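Side-chain contacts in DUF5642 domain-containing protein (Mycobacterium smegmatis, PDB 4TMD), which is of unknown function but is probably a secreted or membrane-attached lipoprotein whose domain family belongs to the Mog1p/PsbP clan: residues Lys9-Lys14 with Val23-Pro28; Pro33-Pro38 with Ile82-Glu87; Ser95-Glu100 with Arg127-His132; Asn150-Ala153 with Tyr158-Ile161; Val162-Leu167 with Glu180-Leu185. All blocks are in the same frame, centred on the assembly; numbering follows the deposited sequence.

Interaction 1: residues Lys9-Lys14 with Val23-Pro28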
# COMPACT_ATOMS: atom_id res chain seq x y z
N LYS A 9 3.25 16.95 3.62
CA LYS A 9 3.06 17.44 2.26
C LYS A 9 2.26 16.47 1.39
O LYS A 9 2.02 16.80 0.22
CB LYS A 9 4.42 17.76 1.62
CG LYS A 9 5.17 18.91 2.31
CD LYS A 9 6.42 19.31 1.54
CE LYS A 9 7.47 19.90 2.44
NZ LYS A 9 6.92 21.06 3.19
N VAL A 10 1.83 15.31 1.91
CA VAL A 10 0.90 14.46 1.14
C VAL A 10 -0.42 15.17 0.88
O VAL A 10 -1.17 14.78 -0.01
CB VAL A 10 0.50 13.12 1.83
CG1 VAL A 10 1.59 12.12 1.72
CG2 VAL A 10 0.01 13.33 3.25
N ALA A 11 -0.69 16.19 1.69
CA ALA A 11 -1.89 17.02 1.52
C ALA A 11 -1.92 17.60 0.11
O ALA A 11 -2.97 17.80 -0.46
CB ALA A 11 -1.94 18.14 2.57
N GLN A 12 -0.74 17.84 -0.45
CA GLN A 12 -0.63 18.36 -1.82
C GLN A 12 -1.37 17.51 -2.86
O GLN A 12 -1.88 18.03 -3.86
CB GLN A 12 0.84 18.46 -2.21
CG GLN A 12 1.24 19.76 -2.80
CD GLN A 12 2.73 19.79 -3.10
OE1 GLN A 12 3.54 20.21 -2.27
NE2 GLN A 12 3.09 19.33 -4.27
N LEU A 13 -1.44 16.20 -2.62
CA LEU A 13 -2.01 15.29 -3.61
C LEU A 13 -3.53 15.35 -3.70
O LEU A 13 -4.13 14.69 -4.55
CB LEU A 13 -1.55 13.85 -3.32
CG LEU A 13 -0.26 13.47 -4.08
CD1 LEU A 13 0.94 14.33 -3.66
CD2 LEU A 13 0.06 12.01 -3.95
N LYS A 14 -4.15 16.13 -2.84
CA LYS A 14 -5.58 16.42 -2.98
C LYS A 14 -5.86 16.96 -4.37
O LYS A 14 -6.84 16.59 -5.01
CB LYS A 14 -6.02 17.45 -1.96
CG LYS A 14 -6.16 16.90 -0.58
CD LYS A 14 -6.68 17.99 0.35
CE LYS A 14 -5.59 19.00 0.68
NZ LYS A 14 -5.95 19.91 1.81
N VAL A 23 -12.44 13.47 -1.72
CA VAL A 23 -11.12 13.41 -1.09
C VAL A 23 -11.21 13.61 0.42
O VAL A 23 -12.01 14.41 0.89
CB VAL A 23 -10.18 14.47 -1.71
CG1 VAL A 23 -8.89 14.61 -0.91
CG2 VAL A 23 -9.89 14.12 -3.16
N SER A 24 -10.39 12.88 1.16
CA SER A 24 -10.26 13.07 2.60
C SER A 24 -8.78 13.05 3.00
O SER A 24 -7.92 12.70 2.19
CB SER A 24 -11.02 11.99 3.37
OG SER A 24 -10.54 10.70 3.01
N GLU A 25 -8.50 13.41 4.25
CA GLU A 25 -7.14 13.51 4.73
C GLU A 25 -7.01 13.00 6.14
O GLU A 25 -7.97 13.03 6.91
CB GLU A 25 -6.65 14.96 4.68
CG GLU A 25 -6.80 15.64 3.34
CD GLU A 25 -6.55 17.11 3.43
OE1 GLU A 25 -5.36 17.50 3.48
OE2 GLU A 25 -7.52 17.90 3.45
N VAL A 26 -5.82 12.51 6.46
CA VAL A 26 -5.43 12.24 7.84
C VAL A 26 -4.24 13.14 8.13
O VAL A 26 -3.19 13.03 7.49
CB VAL A 26 -5.05 10.76 8.07
CG1 VAL A 26 -4.50 10.55 9.49
CG2 VAL A 26 -6.22 9.84 7.80
N ALA A 27 -4.41 14.06 9.07
CA ALA A 27 -3.33 14.95 9.49
C ALA A 27 -2.24 14.15 10.19
O ALA A 27 -2.51 13.06 10.69
CB ALA A 27 -3.87 16.04 10.40
N PRO A 28 -1.01 14.69 10.23
CA PRO A 28 0.08 13.95 10.87
C PRO A 28 -0.22 13.54 12.30
O PRO A 28 -0.69 14.35 13.10
CB PRO A 28 1.24 14.94 10.81
CG PRO A 28 0.97 15.72 9.57
CD PRO A 28 -0.53 15.89 9.52
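An edge strand of the large antiparallel sheet, 22-30, is bordered here by the 3-10 segment 9-14 from the N-terminal part of the chain, and a salt bridge between Lys14 and Glu25 joins the two. The helical type of 9-14 follows from its i to i+3 backbone bonds, for example Gln12 N to Lys9 O at 3.0 Å. Across the contact, Lys14 NZ lies 3.0 Å from Glu25 OE1 and equally 3.0 Å from Glu25 OE2. The ammonium group thus straddles both carboxylate oxygens, but each hydrogen bond is weak, which is consistent with a largely electrostatic attraction. The lysine chain bends at its CG-CD bond (chi3 -74°), and this turn brings NZ back to the carboxylate while CD passes close beside it. Seen as whole side chains, Lys14 and Glu25 meet at about a right angle. The aliphatic base of the same lysine does a second job: its CG packs 3.6 Å from Val23 CG1, two residues along the strand from Glu25 and pointing to the same side. The contact lies at the surface, its centre about 16 Å from the centre of the chain, and buries only 200 Å². Val10 and Leu13 instead turn inward to helix 179-194 and strand 79-88, so the 3-10 segment faces the core with one side and the salt bridge with another. On the strand, Ser24 and Val26 are hydrogen-bonded through their backbones to strand 67-76. Beside the ion pair, the methyl CB of Ala11 touches Glu25 OE1 at 3.6 Å.

Interaction 2: residues Pro33-Pro38 with Ile82-Glu87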
# COMPACT_ATOMS: atom_id res chain seq x y z
N PRO A 33 0.76 0.77 13.15
CA PRO A 33 1.19 -0.32 12.26
C PRO A 33 0.04 -1.17 11.71
O PRO A 33 0.18 -1.74 10.63
CB PRO A 33 2.09 -1.16 13.17
CG PRO A 33 2.70 -0.16 14.09
CD PRO A 33 1.62 0.88 14.34
N LYS A 34 -1.07 -1.25 12.43
CA LYS A 34 -2.21 -2.03 11.97
C LYS A 34 -2.92 -1.37 10.79
O LYS A 34 -3.47 -2.05 9.93
CB LYS A 34 -3.19 -2.27 13.12
CG LYS A 34 -2.63 -3.10 14.26
CD LYS A 34 -3.68 -3.36 15.32
CE LYS A 34 -3.15 -4.25 16.43
NZ LYS A 34 -4.23 -4.66 17.37
N LEU A 35 -2.90 -0.04 10.76
CA LEU A 35 -3.52 0.71 9.67
C LEU A 35 -2.64 0.67 8.43
O LEU A 35 -3.11 0.83 7.30
CB LEU A 35 -3.77 2.16 10.10
CG LEU A 35 -4.80 3.03 9.37
CD1 LEU A 35 -5.26 4.16 10.28
CD2 LEU A 35 -4.26 3.61 8.07
N LEU A 36 -1.35 0.43 8.65
CA LEU A 36 -0.36 0.53 7.58
C LEU A 36 -0.16 -0.78 6.83
O LEU A 36 -0.05 -0.78 5.60
CB LEU A 36 0.96 1.03 8.16
CG LEU A 36 0.91 2.48 8.65
CD1 LEU A 36 2.17 2.87 9.42
CD2 LEU A 36 0.69 3.43 7.48
N SER A 37 -0.11 -1.88 7.57
CA SER A 37 0.11 -3.21 7.00
C SER A 37 -1.17 -3.76 6.38
O SER A 37 -2.27 -3.41 6.82
CB SER A 37 0.63 -4.17 8.07
OG SER A 37 1.62 -3.56 8.87
N PRO A 38 -1.04 -4.65 5.38
CA PRO A 38 -2.23 -5.34 4.85
C PRO A 38 -2.91 -6.11 5.98
O PRO A 38 -2.24 -6.45 6.95
CB PRO A 38 -1.65 -6.29 3.80
CG PRO A 38 -0.35 -5.66 3.39
CD PRO A 38 0.19 -5.03 4.65
N ILE A 82 -5.60 5.34 -1.42
CA ILE A 82 -5.08 5.88 -0.16
C ILE A 82 -3.59 6.14 -0.29
O ILE A 82 -2.82 5.22 -0.58
CB ILE A 82 -5.31 4.92 1.00
CG1 ILE A 82 -6.79 4.60 1.14
CG2 ILE A 82 -4.73 5.52 2.32
CD1 ILE A 82 -7.08 3.52 2.14
N VAL A 83 -3.18 7.39 -0.10
CA VAL A 83 -1.74 7.70 -0.14
C VAL A 83 -1.25 8.01 1.28
O VAL A 83 -1.61 9.03 1.85
CB VAL A 83 -1.44 8.89 -1.07
CG1 VAL A 83 0.07 9.14 -1.13
CG2 VAL A 83 -1.97 8.61 -2.47
N MET A 84 -0.44 7.11 1.85
CA MET A 84 0.07 7.28 3.21
C MET A 84 1.57 7.58 3.20
O MET A 84 2.33 6.92 2.50
CB MET A 84 -0.18 6.02 4.06
CG MET A 84 -1.65 5.65 4.21
SD MET A 84 -1.91 4.12 5.15
CE MET A 84 -1.29 2.87 4.03
N ALA A 85 1.96 8.59 3.97
CA ALA A 85 3.37 8.94 4.15
C ALA A 85 3.75 8.72 5.60
O ALA A 85 3.07 9.21 6.50
CB ALA A 85 3.65 10.40 3.74
N VAL A 86 4.85 7.99 5.80
CA VAL A 86 5.32 7.61 7.13
C VAL A 86 6.76 8.05 7.34
O VAL A 86 7.59 7.92 6.43
CB VAL A 86 5.23 6.08 7.33
CG1 VAL A 86 5.87 5.66 8.65
CG2 VAL A 86 3.80 5.62 7.25
N GLU A 87 7.06 8.58 8.53
CA GLU A 87 8.45 8.83 8.93
C GLU A 87 8.68 8.12 10.25
O GLU A 87 7.91 8.32 11.18
CB GLU A 87 8.72 10.33 9.07
CG GLU A 87 10.18 10.66 9.36
CD GLU A 87 10.43 12.15 9.58
OE1 GLU A 87 11.52 12.49 10.09
OE2 GLU A 87 9.56 12.97 9.23
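Met84 and Leu36 meet through a sulfur and a methyl: Met84 SD lies 3.6 Å from Leu36 CD2. The same sulfur is approached by a second leucine, with Leu35 CD2 at 3.8 Å from Met84 SD, so consecutive residues of the short helix share one thioether. Met84 runs extended to SD and then bends (chi3 -69°), which brings CE to 4.0 Å from Leu36 CD2. Leu36 also spans to the next residue on this face of the strand: its CD2 is 3.8 Å from Val86 CG2, and CD1 of Leu36 is 3.9 Å from the same Val86 methyl. Neither leucine starts out aimed at the strand; the branched ends are what come near it. This is helix 33-36, a short turn following edge strand 22-30, laid over one face of the antiparallel sheet; helix 179-194 packs on the other, where Val83 and Ala85 point. Further out, Phe61 and Met69 also touch Leu36, while Ala71 and Ile161 flank Met84 from the two neighbouring strands. The helical turn itself is held at its end by Pro33 O, which accepts from Ser37 N at 3.1 Å and from Ser37 OG at 2.9 Å. These two donors reach the carbonyl from opposite faces of its plane, the hydroxyl tilted 23° from it.

Interaction 3: residues Ser95-Glu100 with Arg127-His132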
# COMPACT_ATOMS: atom_id res chain seq x y z
N SER A 95 9.81 -5.05 2.45
CA SER A 95 9.42 -6.35 1.92
C SER A 95 9.69 -6.36 0.42
O SER A 95 9.11 -5.58 -0.32
CB SER A 95 7.95 -6.65 2.21
OG SER A 95 7.53 -7.82 1.53
N ASP A 96 10.58 -7.25 -0.02
CA ASP A 96 11.05 -7.22 -1.40
C ASP A 96 11.34 -8.62 -1.95
O ASP A 96 12.49 -9.05 -2.05
CB ASP A 96 12.31 -6.34 -1.51
CG ASP A 96 12.65 -5.97 -2.94
OD1 ASP A 96 11.82 -6.22 -3.84
OD2 ASP A 96 13.75 -5.42 -3.16
N PRO A 97 10.28 -9.35 -2.33
CA PRO A 97 10.38 -10.73 -2.82
C PRO A 97 11.31 -10.90 -4.03
O PRO A 97 11.24 -10.09 -4.96
CB PRO A 97 8.94 -11.07 -3.22
CG PRO A 97 8.08 -10.08 -2.55
CD PRO A 97 8.91 -8.83 -2.45
N GLY A 98 12.15 -11.93 -4.03
CA GLY A 98 12.88 -12.33 -5.23
C GLY A 98 11.96 -13.06 -6.20
O GLY A 98 10.77 -13.23 -5.91
N ASP A 99 12.49 -13.50 -7.34
CA ASP A 99 11.66 -14.16 -8.36
C ASP A 99 10.98 -15.43 -7.83
O ASP A 99 9.89 -15.79 -8.29
CB ASP A 99 12.49 -14.52 -9.60
CG ASP A 99 12.56 -13.38 -10.61
OD1 ASP A 99 12.16 -12.25 -10.27
OD2 ASP A 99 13.04 -13.62 -11.75
N GLU A 100 11.62 -16.07 -6.86
CA GLU A 100 11.10 -17.27 -6.23
C GLU A 100 9.75 -17.01 -5.56
O GLU A 100 8.91 -17.91 -5.44
CB GLU A 100 12.10 -17.80 -5.19
CG GLU A 100 13.50 -18.12 -5.73
CD GLU A 100 14.38 -16.89 -5.90
OE1 GLU A 100 13.84 -15.76 -5.91
OE2 GLU A 100 15.61 -17.06 -6.03
N ARG A 127 13.71 2.72 -3.09
CA ARG A 127 13.37 1.38 -3.54
C ARG A 127 11.86 1.31 -3.62
O ARG A 127 11.17 1.82 -2.73
CB ARG A 127 13.92 0.30 -2.59
CG ARG A 127 15.42 0.02 -2.74
CD ARG A 127 15.89 -0.87 -1.60
NE ARG A 127 15.65 -0.22 -0.32
CZ ARG A 127 15.62 -0.83 0.87
NH1 ARG A 127 15.80 -2.15 0.95
NH2 ARG A 127 15.40 -0.11 1.96
N THR A 128 11.35 0.71 -4.67
CA THR A 128 9.91 0.58 -4.82
C THR A 128 9.51 -0.86 -5.07
O THR A 128 10.21 -1.61 -5.76
CB THR A 128 9.38 1.47 -5.94
OG1 THR A 128 10.02 1.12 -7.17
CG2 THR A 128 9.65 2.95 -5.64
N VAL A 129 8.38 -1.23 -4.50
CA VAL A 129 7.84 -2.58 -4.62
C VAL A 129 6.34 -2.47 -4.86
O VAL A 129 5.66 -1.69 -4.18
CB VAL A 129 8.11 -3.41 -3.34
CG1 VAL A 129 7.50 -4.82 -3.50
CG2 VAL A 129 9.60 -3.50 -3.05
N GLY A 130 5.81 -3.21 -5.82
CA GLY A 130 4.38 -3.19 -6.08
C GLY A 130 3.82 -4.58 -5.86
O GLY A 130 4.48 -5.55 -6.21
N THR A 131 2.64 -4.71 -5.25
CA THR A 131 2.00 -6.03 -5.21
C THR A 131 0.52 -5.96 -5.50
O THR A 131 -0.10 -4.90 -5.43
CB THR A 131 2.19 -6.78 -3.84
OG1 THR A 131 1.66 -6.00 -2.76
CG2 THR A 131 3.65 -7.11 -3.56
N HIS A 132 -0.02 -7.11 -5.85
CA HIS A 132 -1.43 -7.29 -6.15
C HIS A 132 -1.93 -8.40 -5.23
O HIS A 132 -1.48 -9.54 -5.32
CB HIS A 132 -1.61 -7.64 -7.62
CG HIS A 132 -3.03 -7.85 -8.03
ND1 HIS A 132 -3.38 -8.57 -9.16
CD2 HIS A 132 -4.20 -7.40 -7.50
CE1 HIS A 132 -4.69 -8.57 -9.29
NE2 HIS A 132 -5.22 -7.87 -8.30
O HOH W 1 11.90 -3.79 -5.82
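Val129 presents both methyls to the loop 95-100, and the polar atoms of that loop receive them. CG2 lies 3.5 Å from Ser95 O and CG1 3.6 Å from Ser95 O, so the carbonyl oxygen sits over the fork of the isopropyl group. On CG2 a second oxygen follows, with Asp96 OD1 at 3.6 Å from Val129 CG2. The carboxylate gets there because Asp96 CG is anti to the backbone N (chi1 -165°), which carries the group toward the strand although the side chain starts out across it. The Asp96 side chain meets that of Val129 at a slant. Pro97 contributes more distantly, its ring atom CD 4.4 Å from Val129 CG1, which makes it a loose apolar neighbour of the other methyl. The setting is the long connection between strands 79-88 and 103-107, which passes over strand 127-137 near the start of that strand and then enters a 3-10 segment that begins at Asp99. Leu94 also touches Val129, Phe55 of helix 53-56 touches Ser95 and Pro97, and Val117 reaches Pro97 from strand 111-118. The polar link between the segments runs through a water, which donates to Asp96 OD1 at 3.1 Å and to Thr128 O at 2.8 Å, linking carboxylate to strand backbone. Arg127 also lies near the acid, but its NH1 stands 5.6 Å from Asp96 OD2, too far for contact, so its charge could act on the carboxylate only at a distance.

Interaction 4: residues Asn150-Ala153 with Tyr158-Ile161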
# COMPACT_ATOMS: atom_id res chain seq x y z
N ASN A 150 -0.90 -2.52 -3.98
CA ASN A 150 -0.07 -1.84 -2.99
C ASN A 150 1.21 -1.38 -3.67
O ASN A 150 1.86 -2.19 -4.33
CB ASN A 150 0.32 -2.78 -1.85
CG ASN A 150 -0.53 -2.61 -0.63
OD1 ASN A 150 -0.90 -1.49 -0.26
ND2 ASN A 150 -0.85 -3.72 0.03
N TYR A 151 1.59 -0.13 -3.48
CA TYR A 151 2.88 0.32 -4.00
C TYR A 151 3.59 1.00 -2.85
O TYR A 151 3.03 1.85 -2.17
CB TYR A 151 2.73 1.26 -5.19
CG TYR A 151 1.99 0.59 -6.33
CD1 TYR A 151 2.68 -0.11 -7.30
CD2 TYR A 151 0.60 0.63 -6.40
CE1 TYR A 151 2.01 -0.76 -8.33
CE2 TYR A 151 -0.08 -0.01 -7.44
CZ TYR A 151 0.63 -0.70 -8.39
OH TYR A 151 -0.03 -1.34 -9.42
N VAL A 152 4.82 0.58 -2.63
CA VAL A 152 5.61 1.04 -1.51
C VAL A 152 6.88 1.70 -2.00
O VAL A 152 7.58 1.13 -2.84
CB VAL A 152 5.98 -0.16 -0.60
CG1 VAL A 152 6.98 0.28 0.48
CG2 VAL A 152 4.74 -0.76 0.01
N ALA A 153 7.19 2.89 -1.49
CA ALA A 153 8.48 3.52 -1.76
C ALA A 153 9.21 3.76 -0.46
O ALA A 153 8.66 4.35 0.46
CB ALA A 153 8.31 4.82 -2.52
N TYR A 158 11.86 7.24 5.59
CA TYR A 158 10.53 7.54 5.08
C TYR A 158 9.99 6.35 4.34
O TYR A 158 10.72 5.60 3.67
CB TYR A 158 10.54 8.76 4.15
CG TYR A 158 10.77 10.07 4.85
CD1 TYR A 158 9.71 10.82 5.32
CD2 TYR A 158 12.07 10.56 5.03
CE1 TYR A 158 9.92 12.03 5.96
CE2 TYR A 158 12.29 11.77 5.68
CZ TYR A 158 11.21 12.50 6.14
OH TYR A 158 11.42 13.70 6.77
N MET A 159 8.69 6.19 4.40
CA MET A 159 8.05 5.18 3.58
C MET A 159 6.76 5.77 3.07
O MET A 159 6.06 6.41 3.84
CB MET A 159 7.79 3.92 4.39
CG MET A 159 7.07 2.84 3.62
SD MET A 159 7.25 1.26 4.47
CE MET A 159 8.83 0.71 3.84
N VAL A 160 6.47 5.58 1.78
CA VAL A 160 5.23 6.06 1.21
C VAL A 160 4.49 4.87 0.65
O VAL A 160 5.08 4.05 -0.05
CB VAL A 160 5.45 7.12 0.10
CG1 VAL A 160 4.14 7.45 -0.59
CG2 VAL A 160 6.11 8.38 0.69
N ILE A 161 3.21 4.75 0.99
CA ILE A 161 2.42 3.62 0.55
C ILE A 161 1.16 4.07 -0.17
O ILE A 161 0.34 4.80 0.40
CB ILE A 161 2.01 2.71 1.73
CG1 ILE A 161 3.22 2.36 2.59
CG2 ILE A 161 1.33 1.46 1.20
CD1 ILE A 161 2.88 1.42 3.71
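Ala153 and Val160 face one another as the tight part of this contact, an antiparallel hydrogen-bonded pair. Ala153 N donates to Val160 O at 2.8 Å with an angle of 169° at the hydrogen, and Val160 N returns the bond to Ala153 O at the same length and 165°. Both donors lie in the plane of the carbonyl they meet. The neighbouring pair, Val152 with Ile161, is non-hydrogen-bonded; there the backbones are bridged by CA-H...O contacts, such as Ile161 CA to Tyr151 O at 3.3 Å. These rungs belong to the beta hairpin of strands 145-155 and 158-166, at the middle of the antiparallel sheet, where the two short strand axes come within 4.7 Å at 161°. Side-chain contact is looser than the backbone pairing. On the face that carries Val152 and Ile161, Val152 CG1 lies 3.9 Å from Met159 CE, because the methionine chain bends at its sulfur and brings the terminal methyl across. Val152 CG2 and Ile161 CG2 are farther apart at 4.2 Å. Phe61 covers Met159 and Ile161 on this side, whereas Ala153 on the other face touches Leu186 of helix 179-194. Toward the ends the packing thins: Asn150 is partly exposed, and its OD1 comes to 4.0 Å from Ile161 CG2, while its hydrogen bond is with Thr163 OG1. At the other end Tyr158, also partly exposed, turns its ring away from strand 150-153 to meet Phe155.

Interaction 5: residues Val162-Leu167 with Glu180-Leu185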
# COMPACT_ATOMS: atom_id res chain seq x y z
N VAL A 162 1.01 3.64 -1.41
CA VAL A 162 -0.23 3.88 -2.14
C VAL A 162 -0.99 2.56 -2.20
O VAL A 162 -0.44 1.53 -2.60
CB VAL A 162 0.02 4.44 -3.56
CG1 VAL A 162 -1.30 4.54 -4.37
CG2 VAL A 162 0.70 5.82 -3.47
N THR A 163 -2.23 2.59 -1.75
CA THR A 163 -3.11 1.43 -1.84
C THR A 163 -4.29 1.77 -2.75
O THR A 163 -4.93 2.80 -2.56
CB THR A 163 -3.63 0.99 -0.46
OG1 THR A 163 -2.51 0.72 0.40
CG2 THR A 163 -4.47 -0.28 -0.60
N ALA A 164 -4.54 0.93 -3.75
CA ALA A 164 -5.65 1.14 -4.67
C ALA A 164 -6.54 -0.09 -4.69
O ALA A 164 -6.04 -1.20 -4.85
CB ALA A 164 -5.15 1.45 -6.06
N ASN A 165 -7.85 0.09 -4.54
CA ASN A 165 -8.78 -1.05 -4.55
C ASN A 165 -10.10 -0.67 -5.24
O ASN A 165 -10.49 0.49 -5.23
CB ASN A 165 -9.04 -1.52 -3.11
CG ASN A 165 -9.84 -0.53 -2.31
OD1 ASN A 165 -9.28 0.35 -1.66
ND2 ASN A 165 -11.15 -0.64 -2.36
N PRO A 166 -10.79 -1.66 -5.84
CA PRO A 166 -12.13 -1.38 -6.38
C PRO A 166 -13.08 -0.99 -5.26
O PRO A 166 -13.00 -1.58 -4.18
CB PRO A 166 -12.56 -2.72 -7.01
CG PRO A 166 -11.37 -3.62 -6.96
CD PRO A 166 -10.48 -3.10 -5.86
N LEU A 167 -13.95 -0.00 -5.48
CA LEU A 167 -15.05 0.22 -4.56
C LEU A 167 -16.01 -0.95 -4.73
O LEU A 167 -16.43 -1.26 -5.85
CB LEU A 167 -15.77 1.54 -4.83
CG LEU A 167 -15.02 2.85 -4.60
CD1 LEU A 167 -15.84 4.03 -5.12
CD2 LEU A 167 -14.71 3.04 -3.12
N GLU A 180 -2.25 2.45 -13.21
CA GLU A 180 -1.45 3.53 -13.76
C GLU A 180 -1.52 4.75 -12.84
O GLU A 180 -0.50 5.34 -12.49
CB GLU A 180 -1.94 3.88 -15.17
CG GLU A 180 -1.10 4.95 -15.85
CD GLU A 180 -1.62 5.32 -17.22
OE1 GLU A 180 -2.85 5.51 -17.37
OE2 GLU A 180 -0.80 5.41 -18.16
N ARG A 181 -2.72 5.14 -12.45
CA ARG A 181 -2.89 6.27 -11.53
C ARG A 181 -2.26 6.01 -10.16
O ARG A 181 -1.65 6.90 -9.56
CB ARG A 181 -4.37 6.57 -11.34
CG ARG A 181 -4.64 7.88 -10.62
CD ARG A 181 -6.16 8.06 -10.45
NE ARG A 181 -6.53 9.47 -10.44
CZ ARG A 181 -7.43 10.02 -11.24
NH1 ARG A 181 -8.09 9.27 -12.12
NH2 ARG A 181 -7.67 11.31 -11.14
N ALA A 182 -2.42 4.79 -9.64
CA ALA A 182 -1.77 4.43 -8.38
C ALA A 182 -0.26 4.62 -8.48
O ALA A 182 0.35 5.18 -7.59
CB ALA A 182 -2.08 2.98 -7.99
N ARG A 183 0.36 4.14 -9.55
CA ARG A 183 1.81 4.26 -9.68
C ARG A 183 2.23 5.73 -9.80
O ARG A 183 3.24 6.15 -9.24
CB ARG A 183 2.33 3.44 -10.86
CG ARG A 183 2.19 1.91 -10.67
CD ARG A 183 2.91 1.13 -11.76
NE ARG A 183 2.47 1.53 -13.10
CZ ARG A 183 1.52 0.93 -13.80
NH1 ARG A 183 0.88 -0.13 -13.30
NH2 ARG A 183 1.18 1.38 -15.00
N GLU A 184 1.45 6.52 -10.52
CA GLU A 184 1.77 7.95 -10.61
C GLU A 184 1.57 8.66 -9.28
O GLU A 184 2.35 9.56 -8.92
CB GLU A 184 0.93 8.62 -11.71
CG GLU A 184 1.26 8.04 -13.08
CD GLU A 184 0.33 8.50 -14.18
OE1 GLU A 184 -0.61 9.27 -13.89
OE2 GLU A 184 0.57 8.09 -15.33
N LEU A 185 0.55 8.26 -8.53
CA LEU A 185 0.40 8.81 -7.18
C LEU A 185 1.63 8.53 -6.31
O LEU A 185 2.00 9.36 -5.48
CB LEU A 185 -0.85 8.25 -6.49
CG LEU A 185 -2.20 8.83 -6.94
CD1 LEU A 185 -3.33 8.05 -6.29
CD2 LEU A 185 -2.29 10.31 -6.55
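Strand 162-166 and helix 180-185 run in nearly opposite directions, at 165° between their short axes, with a closest approach of 8.4 Å. Their backbones come nearest at Ala164 and Ala182, where the CA atoms are 6.3 Å apart, and the two small side chains allow this: Ala164 CB meets Ala182 CB methyl to methyl at 3.9 Å. Val162 lies on the same face of the strand, two residues earlier, and divides its methyls between helix residues one turn apart. CG1 is 4.0 Å from Ala182 CB and closer still, 3.7 Å, to Ala182 O, so it rests against the helix backbone as much as against a side chain. The other methyl, Val162 CG2, points toward the following turn and lies 4.2 Å from Leu185 CB. Chi1 of 174° sets CG1 opposite the backbone N, which directs one branch to Ala182 and the other to Leu185; the whole side chains of Val162 and Leu185 cross at about a right angle. The arrangement is that of a helix laid on an antiparallel sheet: helix 179-194, last in the chain, covers strand 158-166 through residues one turn apart. Tyr151 of the adjoining strand also touches Ala182, while Phe81 from strand 79-88 on the other side touches both Ala164 and Leu185. Thr163 points away on the opposite face of the strand. Beyond the contact, Asn165 ND2 donates to Pro166 O at 2.8 Å, from above the carbonyl plane.

Overall arrangement
All five contacts reach one antiparallel sheet and follow in series along the chain. Interactions 2, 4 and 5 gather about its middle: strands 79-88 and 158-166 are neighbours, 158-166 serves both 4 and 5, and the centres of 2 and 4 lie about 8 Å apart. Interaction 3 joins through strand 127-137, next to 145-155. Interactions 1 and 3, about 26 Å apart between centres, lie on opposite sides of the chain's centre. Helix 33-36 covers one face of the sheet and helix 179-194 the other; Leu13 links the 3-10 segment of interaction 1 to Leu185 of interaction 5. The sheet is thus packed on both faces within a single chain.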